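Local coordinates for coat protein (Pseudomonas phage PP7, PDB 2QUD), which forms homodimers that assemble into the T=3 icosahedral capsid, package the RNA genome and repress translation of the viral replicase, at the interface of chains A and B. Numbering follows the deposited sequence. Chains: chain A/B, Coat protein.

Contact 1: the interface of chains A and B. Residues chain A 82-84, 86, 104, 108; chain B 82-84, 108.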
ATOM      1  N   TRP A  82      -5.376   1.934   5.282  1.00 16.16           N
ATOM      2  CA  TRP A  82      -4.201   1.984   4.431  1.00 16.29           C
ATOM      3  C   TRP A  82      -4.574   1.803   2.994  1.00 16.59           C
ATOM      4  O   TRP A  82      -4.978   0.755   2.590  1.00 17.58           O
ATOM      5  CB  TRP A  82      -3.179   0.958   4.875  1.00 17.06           C
ATOM      6  CG  TRP A  82      -1.803   1.044   4.276  1.00 19.24           C
ATOM      7  CD1 TRP A  82      -1.468   1.382   3.002  1.00 17.45           C
ATOM      8  CD2 TRP A  82      -0.583   0.748   4.937  1.00 18.49           C
ATOM      9  NE1 TRP A  82      -0.132   1.319   2.838  1.00 16.81           N
ATOM     10  CE2 TRP A  82       0.443   0.921   4.008  1.00 17.68           C
ATOM     11  CE3 TRP A  82      -0.261   0.320   6.216  1.00 17.90           C
ATOM     12  CZ2 TRP A  82       1.766   0.704   4.339  1.00 15.57           C
ATOM     13  CZ3 TRP A  82       1.006   0.123   6.531  1.00 19.32           C
ATOM     14  CH2 TRP A  82       2.023   0.324   5.620  1.00 21.23           C
ATOM     15  N   SER A  83      -4.446   2.884   2.247  1.00 15.48           N
ATOM     16  CA  SER A  83      -4.835   2.837   0.855  0.50 17.43           C
ATOM     17  C   SER A  83      -3.618   2.942  -0.065  1.00 18.18           C
ATOM     18  O   SER A  83      -2.590   3.492   0.291  1.00 18.19           O
ATOM     19  CB  SER A  83      -5.878   3.907   0.528  0.50 23.87           C
ATOM     20  OG  SER A  83      -5.363   5.186   0.783  0.50 32.07           O
ATOM     21  N   HIS A  84      -3.780   2.367  -1.241  1.00 15.44           N
ATOM     22  CA  HIS A  84      -2.777   2.288  -2.299  1.00 16.84           C
ATOM     23  C   HIS A  84      -3.321   2.932  -3.538  1.00 16.97           C
ATOM     24  O   HIS A  84      -4.478   2.741  -3.889  1.00 16.56           O
ATOM     25  CB  HIS A  84      -2.425   0.828  -2.611  1.00 15.26           C
ATOM     26  CG  HIS A  84      -2.019   0.056  -1.408  1.00 17.33           C
ATOM     27  ND1 HIS A  84      -0.704  -0.206  -1.082  1.00 15.70           N
ATOM     28  CD2 HIS A  84      -2.769  -0.477  -0.421  1.00 18.10           C
ATOM     29  CE1 HIS A  84      -0.670  -0.877   0.057  1.00 18.23           C
ATOM     30  NE2 HIS A  84      -1.911  -1.053   0.483  1.00 15.23           N
ATOM     31  N   VAL A  86      -1.877   3.160  -7.416  1.00 14.74           N
ATOM     32  CA  VAL A  86      -0.807   2.675  -8.296  1.00 15.68           C
ATOM     33  C   VAL A  86      -1.115   3.158  -9.722  1.00 19.38           C
ATOM     34  O   VAL A  86      -2.204   2.926 -10.261  1.00 16.54           O
ATOM     35  CB  VAL A  86      -0.652   1.117  -8.263  1.00 15.60           C
ATOM     36  CG1 VAL A  86       0.668   0.682  -8.923  1.00 15.65           C
ATOM     37  CG2 VAL A  86      -0.790   0.519  -6.831  1.00 15.41           C
ATOM     38  N   THR A 104       7.901  -2.170  -3.959  1.00 15.27           N
ATOM     39  CA  THR A 104       6.898  -1.788  -2.998  1.00 14.40           C
ATOM     40  C   THR A 104       6.695  -2.882  -1.938  1.00 15.11           C
ATOM     41  O   THR A 104       6.573  -2.609  -0.843  1.00 16.05           O
ATOM     42  CB  THR A 104       5.570  -1.484  -3.659  1.00 17.35           C
ATOM     43  OG1 THR A 104       5.726  -0.377  -4.520  1.00 14.93           O
ATOM     44  CG2 THR A 104       4.540  -1.179  -2.642  1.00 18.11           C
ATOM     45  N   VAL A 108       7.266  -1.932   2.020  1.00 18.40           N
ATOM     46  CA  VAL A 108       6.255  -2.179   3.032  1.00 17.97           C
ATOM     47  C   VAL A 108       6.792  -3.129   4.083  1.00 16.21           C
ATOM     48  O   VAL A 108       6.551  -2.926   5.256  1.00 20.59           O
ATOM     49  CB  VAL A 108       4.943  -2.707   2.415  1.00 18.03           C
ATOM     50  CG1 VAL A 108       3.959  -3.097   3.524  1.00 22.10           C
ATOM     51  CG2 VAL A 108       4.341  -1.657   1.529  1.00 16.12           C
TER
ATOM     52  N   TRP B  82       3.683   4.101  -7.098  1.00 14.58           N
ATOM     53  CA  TRP B  82       2.902   3.400  -6.112  1.00 14.24           C
ATOM     54  C   TRP B  82       2.918   4.232  -4.841  1.00 17.65           C
ATOM     55  O   TRP B  82       3.956   4.347  -4.180  1.00 17.32           O
ATOM     56  CB  TRP B  82       3.430   1.993  -5.869  1.00 14.43           C
ATOM     57  CG  TRP B  82       2.504   1.108  -5.057  1.00 17.09           C
ATOM     58  CD1 TRP B  82       1.743   1.455  -3.976  1.00 15.52           C
ATOM     59  CD2 TRP B  82       2.293  -0.290  -5.258  1.00 14.48           C
ATOM     60  NE1 TRP B  82       1.083   0.350  -3.484  1.00 14.96           N
ATOM     61  CE2 TRP B  82       1.371  -0.722  -4.279  1.00 14.25           C
ATOM     62  CE3 TRP B  82       2.757  -1.210  -6.204  1.00 14.90           C
ATOM     63  CZ2 TRP B  82       0.960  -2.040  -4.175  1.00 12.58           C
ATOM     64  CZ3 TRP B  82       2.363  -2.529  -6.090  1.00 14.62           C
ATOM     65  CH2 TRP B  82       1.469  -2.927  -5.096  1.00 14.38           C
ATOM     66  N   SER B  83       1.762   4.826  -4.540  1.00 14.92           N
ATOM     67  CA  SER B  83       1.562   5.687  -3.383  0.50 12.54           C
ATOM     68  C   SER B  83       0.744   5.000  -2.283  1.00 17.59           C
ATOM     69  O   SER B  83      -0.130   4.210  -2.587  1.00 16.97           O
ATOM     70  CB  SER B  83       0.848   6.985  -3.798  0.50 16.78           C
ATOM     71  OG  SER B  83       1.689   7.815  -4.581  0.50 18.69           O
ATOM     72  N   HIS B  84       1.040   5.348  -1.035  1.00 16.56           N
ATOM     73  CA  HIS B  84       0.375   4.855   0.157  1.00 16.89           C
ATOM     74  C   HIS B  84      -0.180   6.034   0.924  1.00 20.13           C
ATOM     75  O   HIS B  84       0.514   7.028   1.087  1.00 20.64           O
ATOM     76  CB  HIS B  84       1.374   4.149   1.041  1.00 15.80           C
ATOM     77  CG  HIS B  84       2.114   3.060   0.337  1.00 15.35           C
ATOM     78  ND1 HIS B  84       1.777   1.734   0.485  1.00 18.17           N
ATOM     79  CD2 HIS B  84       3.123   3.099  -0.560  1.00 16.59           C
ATOM     80  CE1 HIS B  84       2.559   0.998  -0.286  1.00 18.89           C
ATOM     81  NE2 HIS B  84       3.397   1.808  -0.928  1.00 17.63           N
ATOM     82  N   VAL B 108       0.113  -6.928   0.146  1.00 13.16           N
ATOM     83  CA  VAL B 108       1.009  -6.530  -0.955  1.00 13.25           C
ATOM     84  C   VAL B 108       1.779  -7.757  -1.430  1.00 13.44           C
ATOM     85  O   VAL B 108       2.006  -7.901  -2.621  1.00 19.58           O
ATOM     86  CB  VAL B 108       1.926  -5.314  -0.563  1.00 18.47           C
ATOM     87  CG1 VAL B 108       2.963  -5.056  -1.647  1.00 21.89           C
ATOM     88  CG2 VAL B 108       1.056  -4.078  -0.271  1.00 15.73           C
TER
HETATM   89  O   HOH W   1       5.339   2.010  -2.932  1.00 16.83           O
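A:Trp82 and B:His84 meet across the two-fold of the coat protein dimer, where strand 76-89 of each chain runs antiparallel to its mate. Two indole-to-imidazole hydrogen bonds form a symmetric pair. The indole NE1 of A:Trp82 gives its hydrogen to ND1 of B:His84 at 3.1 Å. The twin bond runs from NE1 of B:Trp82 to ND1 of A:His84 at 3.0 Å. Each is nearly straight, about 165° at the hydrogen, and lies in the plane of both rings. The in-plane approach suits an ND1 that acts as acceptor and so probably carries no proton. The rings in each pair stand edge to face. The two histidine rings also meet edge to face.

Methyl groups sandwich the indole of B:Trp82. A:Val86 CG2 lies over one face, 3.5 Å from the five-membered ring centroid. A:Thr104 CG2 lies over the opposite face. In A:Thr104 this methyl is anti to the backbone N. OG1 (chi1 -63°) also stands over this face, 3.5 Å from CD2 of B:Trp82, and meets a water.

That water joins both chains. It contacts A:Thr104 OG1, the carbonyl O of B:Trp82 and, in the imidazole plane, NE2 of B:His84 at 2.8 Å.

Contact 2: the interface of chains A and B. Residues chain A 10, 17, 42, 63, 65, 82; chain B 99-100, 103-104.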
ATOM      1  N   LEU A  10      -4.864 -13.652   3.259  1.00 18.24           N
ATOM      2  CA  LEU A  10      -3.693 -12.998   3.830  1.00 18.04           C
ATOM      3  C   LEU A  10      -3.102 -13.949   4.861  1.00 20.17           C
ATOM      4  O   LEU A  10      -3.831 -14.485   5.699  1.00 21.86           O
ATOM      5  CB  LEU A  10      -4.055 -11.678   4.503  1.00 18.19           C
ATOM      6  CG  LEU A  10      -4.856 -10.688   3.617  1.00 20.93           C
ATOM      7  CD1 LEU A  10      -5.020  -9.336   4.292  1.00 20.21           C
ATOM      8  CD2 LEU A  10      -4.252 -10.534   2.237  1.00 25.00           C
ATOM      9  N   ARG A  17      -6.079 -14.972   7.202  1.00 17.67           N
ATOM     10  CA  ARG A  17      -7.246 -14.087   7.261  1.00 17.51           C
ATOM     11  C   ARG A  17      -7.832 -14.122   5.863  1.00 17.99           C
ATOM     12  O   ARG A  17      -7.154 -13.774   4.893  1.00 18.93           O
ATOM     13  CB  ARG A  17      -6.804 -12.649   7.610  1.00 20.11           C
ATOM     14  CG  ARG A  17      -6.015 -12.504   8.928  1.00 24.88           C
ATOM     15  CD  ARG A  17      -6.878 -12.695  10.122  1.00 24.73           C
ATOM     16  NE  ARG A  17      -7.837 -11.601  10.287  1.00 22.92           N
ATOM     17  CZ  ARG A  17      -7.578 -10.416  10.841  1.00 25.21           C
ATOM     18  NH1 ARG A  17      -6.390 -10.112  11.313  1.00 25.81           N
ATOM     19  NH2 ARG A  17      -8.542  -9.511  10.911  1.00 26.92           N
ATOM     20  N   LEU A  42     -13.224  -6.365   8.877  1.00 18.24           N
ATOM     21  CA  LEU A  42     -12.137  -5.915   7.983  1.00 17.50           C
ATOM     22  C   LEU A  42     -12.660  -5.883   6.563  1.00 16.25           C
ATOM     23  O   LEU A  42     -13.313  -6.833   6.130  1.00 17.23           O
ATOM     24  CB  LEU A  42     -10.965  -6.873   8.072  1.00 20.19           C
ATOM     25  CG  LEU A  42      -9.707  -6.509   7.276  1.00 19.91           C
ATOM     26  CD1 LEU A  42      -9.078  -5.199   7.820  1.00 21.20           C
ATOM     27  CD2 LEU A  42      -8.737  -7.674   7.365  1.00 20.33           C
ATOM     28  N   LEU A  63      -7.734  -0.640   2.406  1.00 17.88           N
ATOM     29  CA  LEU A  63      -7.931  -1.542   3.545  1.00 17.33           C
ATOM     30  C   LEU A  63      -8.453  -0.713   4.730  1.00 20.47           C
ATOM     31  O   LEU A  63      -7.753   0.181   5.221  1.00 17.62           O
ATOM     32  CB  LEU A  63      -6.631  -2.221   3.914  1.00 20.83           C
ATOM     33  CG  LEU A  63      -6.718  -3.378   4.896  1.00 19.45           C
ATOM     34  CD1 LEU A  63      -7.499  -4.606   4.325  1.00 18.00           C
ATOM     35  CD2 LEU A  63      -5.340  -3.804   5.376  1.00 23.01           C
ATOM     36  N   GLN A  65      -9.756  -0.970   8.538  1.00 23.02           N
ATOM     37  CA  GLN A  65      -9.758  -1.786   9.748  1.00 21.98           C
ATOM     38  C   GLN A  65     -10.479  -1.008  10.866  1.00 24.34           C
ATOM     39  O   GLN A  65      -9.934  -0.065  11.424  1.00 24.60           O
ATOM     40  CB  GLN A  65      -8.343  -2.171  10.153  1.00 22.84           C
ATOM     41  CG  GLN A  65      -8.289  -3.122  11.313  1.00 25.30           C
ATOM     42  CD  GLN A  65      -6.899  -3.380  11.798  1.00 29.56           C
ATOM     43  OE1 GLN A  65      -6.363  -4.469  11.598  1.00 26.78           O
ATOM     44  NE2 GLN A  65      -6.282  -2.366  12.434  1.00 24.92           N
ATOM     45  N   TRP A  82      -5.376   1.934   5.282  1.00 16.16           N
ATOM     46  CA  TRP A  82      -4.201   1.984   4.431  1.00 16.29           C
ATOM     47  C   TRP A  82      -4.574   1.803   2.994  1.00 16.59           C
ATOM     48  O   TRP A  82      -4.978   0.755   2.590  1.00 17.58           O
ATOM     49  CB  TRP A  82      -3.179   0.958   4.875  1.00 17.06           C
ATOM     50  CG  TRP A  82      -1.803   1.044   4.276  1.00 19.24           C
ATOM     51  CD1 TRP A  82      -1.468   1.382   3.002  1.00 17.45           C
ATOM     52  CD2 TRP A  82      -0.583   0.748   4.937  1.00 18.49           C
ATOM     53  NE1 TRP A  82      -0.132   1.319   2.838  1.00 16.81           N
ATOM     54  CE2 TRP A  82       0.443   0.921   4.008  1.00 17.68           C
ATOM     55  CE3 TRP A  82      -0.261   0.320   6.216  1.00 17.90           C
ATOM     56  CZ2 TRP A  82       1.766   0.704   4.339  1.00 15.57           C
ATOM     57  CZ3 TRP A  82       1.006   0.123   6.531  1.00 19.32           C
ATOM     58  CH2 TRP A  82       2.023   0.324   5.620  1.00 21.23           C
TER
ATOM     59  N   SER B  99      -1.529  -4.358  13.497  0.50 21.89           N
ATOM     60  CA  SER B  99      -2.379  -5.205  12.668  0.50 21.03           C
ATOM     61  C   SER B  99      -2.570  -4.602  11.275  0.50 16.55           C
ATOM     62  O   SER B  99      -2.420  -5.311  10.270  0.50 16.97           O
ATOM     63  CB  SER B  99      -3.725  -5.431  13.348  0.50 24.15           C
ATOM     64  OG  SER B  99      -4.559  -6.234  12.541  0.50 16.60           O
ATOM     65  N   LEU B 100      -2.865  -3.299  11.217  1.00 22.04           N
ATOM     66  CA  LEU B 100      -3.030  -2.597   9.931  1.00 20.65           C
ATOM     67  C   LEU B 100      -1.768  -2.797   9.087  1.00 19.03           C
ATOM     68  O   LEU B 100      -1.834  -3.151   7.893  1.00 19.31           O
ATOM     69  CB  LEU B 100      -3.339  -1.103  10.105  1.00 20.87           C
ATOM     70  CG  LEU B 100      -3.652  -0.332   8.819  1.00 19.34           C
ATOM     71  CD1 LEU B 100      -5.043  -0.749   8.297  1.00 21.76           C
ATOM     72  CD2 LEU B 100      -3.573   1.201   9.021  1.00 22.28           C
ATOM     73  N   LEU B 103      -1.315  -6.724   8.120  1.00 18.32           N
ATOM     74  CA  LEU B 103      -2.308  -7.076   7.087  1.00 16.59           C
ATOM     75  C   LEU B 103      -1.923  -6.463   5.733  1.00 15.49           C
ATOM     76  O   LEU B 103      -2.061  -7.084   4.686  1.00 16.23           O
ATOM     77  CB  LEU B 103      -3.712  -6.628   7.499  1.00 17.70           C
ATOM     78  CG  LEU B 103      -4.388  -7.440   8.633  1.00 21.42           C
ATOM     79  CD1 LEU B 103      -5.576  -6.680   9.167  1.00 25.04           C
ATOM     80  CD2 LEU B 103      -4.773  -8.841   8.128  1.00 25.45           C
ATOM     81  N   THR B 104      -1.383  -5.266   5.762  1.00 14.81           N
ATOM     82  CA  THR B 104      -0.954  -4.646   4.526  1.00 16.83           C
ATOM     83  C   THR B 104       0.291  -5.266   3.918  1.00 14.69           C
ATOM     84  O   THR B 104       0.375  -5.455   2.791  1.00 16.67           O
ATOM     85  CB  THR B 104      -0.741  -3.130   4.719  1.00 17.41           C
ATOM     86  OG1 THR B 104      -1.946  -2.531   5.133  1.00 17.04           O
ATOM     87  CG2 THR B 104      -0.291  -2.507   3.430  1.00 16.71           C
TER
HETATM   88  O   HOH W   2      -3.457  -1.829   2.703  1.00 14.80           O
HETATM   89  O   HOH W   3      -6.337  -8.052  13.711  1.00 44.66           O
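B:Leu103, on helix 94-108, packs among A:Leu10, A:Arg17, A:Leu42 and A:Leu63. This is the swapped-helix packing of the Leviviricetes coat protein fold, in which the helices of one subunit lie across the sheet of the other. The CB of B:Leu103 meets CD2 of A:Leu63 at 3.9 Å, and the two side chains cross at about a right angle. At CG the chain forks, with CG anti to the carbonyl carbon (chi1 -72°). The CD1 branch meets CD2 of A:Leu42 tip to tip at 3.8 Å. It also lies beside the amide oxygen OE1 of A:Gln65. The CD2 branch touches CD1 of A:Leu10 and lies over the face of the A:Arg17 guanidinium, 3.8 Å from NH1. The bends at chi2 and chi3 of A:Arg17 bring that face round.

A:Gln65 is extended, with CG anti to the backbone N (chi1 -174°), which carries its amide to the helix. Its OE1 accepts a hydrogen bond from the hydroxyl OG of B:Ser99 at 2.7 Å, with the donor tilted 16° from the carbonyl plane. A water links the same OG to A:Arg17 NH1.

Farther along the helix, B:Thr104 sets CG2 over one face of the A:Trp82 indole, the symmetry twin of A:Thr104 on B:Trp82. Its OG1 donates to the carbonyl O of B:Leu100 at 2.8 Å, which helps fix its rotation. A twin water bridges this OG1 and the carbonyl O of A:Trp82.

Contact 3: the interface of chains A and B. Residues chain A 78-80; chain B 89, 91-92.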
ATOM      1  N   TYR A  78     -13.288   3.412  16.165  1.00 32.64           N
ATOM      2  CA  TYR A  78     -12.513   4.182  15.179  1.00 31.44           C
ATOM      3  C   TYR A  78     -12.160   3.246  14.045  1.00 29.43           C
ATOM      4  O   TYR A  78     -12.244   2.012  14.206  1.00 29.12           O
ATOM      5  CB  TYR A  78     -11.234   4.828  15.770  1.00 33.09           C
ATOM      6  CG  TYR A  78     -10.261   3.876  16.432  1.00 33.54           C
ATOM      7  CD1 TYR A  78      -9.355   3.134  15.684  1.00 33.02           C
ATOM      8  CD2 TYR A  78     -10.239   3.718  17.811  1.00 33.52           C
ATOM      9  CE1 TYR A  78      -8.477   2.232  16.294  1.00 32.20           C
ATOM     10  CE2 TYR A  78      -9.353   2.823  18.427  1.00 32.51           C
ATOM     11  CZ  TYR A  78      -8.483   2.084  17.658  1.00 38.17           C
ATOM     12  OH  TYR A  78      -7.607   1.214  18.273  1.00 34.84           O
ATOM     13  N   THR A  79     -11.767   3.844  12.924  1.00 28.73           N
ATOM     14  CA  THR A  79     -11.375   3.100  11.735  1.00 26.36           C
ATOM     15  C   THR A  79     -10.037   3.648  11.270  1.00 29.20           C
ATOM     16  O   THR A  79      -9.850   4.856  11.128  1.00 31.52           O
ATOM     17  CB  THR A  79     -12.410   3.193  10.603  1.00 32.19           C
ATOM     18  OG1 THR A  79     -13.691   2.765  11.098  1.00 31.75           O
ATOM     19  CG2 THR A  79     -11.989   2.293   9.390  1.00 28.54           C
ATOM     20  N   GLN A  80      -9.114   2.736  11.036  1.00 24.03           N
ATOM     21  CA  GLN A  80      -7.844   3.079  10.424  1.00 25.36           C
ATOM     22  C   GLN A  80      -7.768   2.499   9.024  1.00 23.12           C
ATOM     23  O   GLN A  80      -8.416   1.489   8.718  1.00 22.12           O
ATOM     24  CB  GLN A  80      -6.730   2.573  11.299  1.00 23.18           C
ATOM     25  CG  GLN A  80      -6.780   3.267  12.655  1.00 26.52           C
ATOM     26  CD  GLN A  80      -5.606   2.919  13.520  1.00 28.58           C
ATOM     27  OE1 GLN A  80      -4.829   3.782  13.857  1.00 28.03           O
ATOM     28  NE2 GLN A  80      -5.485   1.655  13.901  1.00 30.16           N
TER
ATOM     29  N   VAL B  89      -5.278   6.658  13.663  1.00 26.53           N
ATOM     30  CA  VAL B  89      -6.116   7.395  14.606  1.00 26.47           C
ATOM     31  C   VAL B  89      -5.301   7.684  15.856  1.00 32.27           C
ATOM     32  O   VAL B  89      -4.578   6.808  16.353  1.00 30.95           O
ATOM     33  CB  VAL B  89      -7.435   6.624  14.887  1.00 31.40           C
ATOM     34  CG1 VAL B  89      -8.179   7.215  16.067  1.00 39.26           C
ATOM     35  CG2 VAL B  89      -8.296   6.637  13.624  1.00 30.52           C
ATOM     36  N   ASN B  91      -5.953   8.293  19.050  1.00 36.91           N
ATOM     37  CA  ASN B  91      -6.251   7.442  20.210  1.00 42.96           C
ATOM     38  C   ASN B  91      -6.385   5.929  19.934  1.00 40.70           C
ATOM     39  O   ASN B  91      -7.070   5.226  20.666  1.00 39.58           O
ATOM     40  CB  ASN B  91      -7.458   8.001  21.012  1.00 45.67           C
ATOM     41  CG  ASN B  91      -8.833   7.836  20.307  1.00 58.78           C
ATOM     42  OD1 ASN B  91      -8.988   7.158  19.282  1.00 48.12           O
ATOM     43  ND2 ASN B  91      -9.843   8.473  20.891  1.00 62.06           N
ATOM     44  N   SER B  92      -5.718   5.429  18.889  1.00 35.28           N
ATOM     45  CA  SER B  92      -5.673   4.001  18.619  1.00 32.94           C
ATOM     46  C   SER B  92      -4.721   3.233  19.542  1.00 27.97           C
ATOM     47  O   SER B  92      -3.822   3.805  20.142  1.00 30.85           O
ATOM     48  CB  SER B  92      -5.267   3.755  17.173  1.00 30.27           C
ATOM     49  OG  SER B  92      -3.979   4.275  16.921  1.00 27.57           O
TER
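This is an outer part of the homodimer interface, where the beginning of strand 76-89 in chain A meets the end of the same strand in chain B and the loop after it. It joins the two subunits of the capsid building block. A:Gln80 makes the polar link, its side chain extended beyond CG. OE1 accepts the backbone N-H of B:Val89 at 2.9 Å. The donor lies in the carbonyl plane, on a lone pair, with 153° at the hydrogen. The hydroxyl OG of B:Ser92 makes a weak bond to the same oxygen. That hydroxyl also donates to the carbonyl O of B:Val89 at 2.7 Å, a bond that ties the turn together.

B:Val89 spreads its two methyls over chain A. CG1 meets CB of A:Tyr78 at 3.9 Å, and CG2 meets CG of A:Gln80 at 3.8 Å. CG of A:Tyr78 sits between the backbone N and the carbonyl carbon (chi1 57°), which turns the ring to chain B. One face of the ring lies against B:Val89 CG1 and the loop, with CA of B:Ser92 over it, 3.5 Å from CZ.

The site fastens the strand end and loop of one subunit to its partner and probably helps hold the dimer edge together.

The three contacts belong to one two-fold interface, and each has a twin with the chains exchanged. The C-alpha centres of contact 1 and contact 2 are about 12 Å apart. Those of contact 2 and contact 3 are about 13 Å apart, and those of contact 1 and contact 3 about 19 Å. Strand 76-89 of chain A runs through all three, and A:Trp82 is shared by contact 1 and contact 2. Contact 1 pairs strands, contact 2 docks a helix and contact 3 secures a strand end. Strand 76-89 also carries RNA-binding residues, so dimer pairing probably helps position the RNA-binding surface.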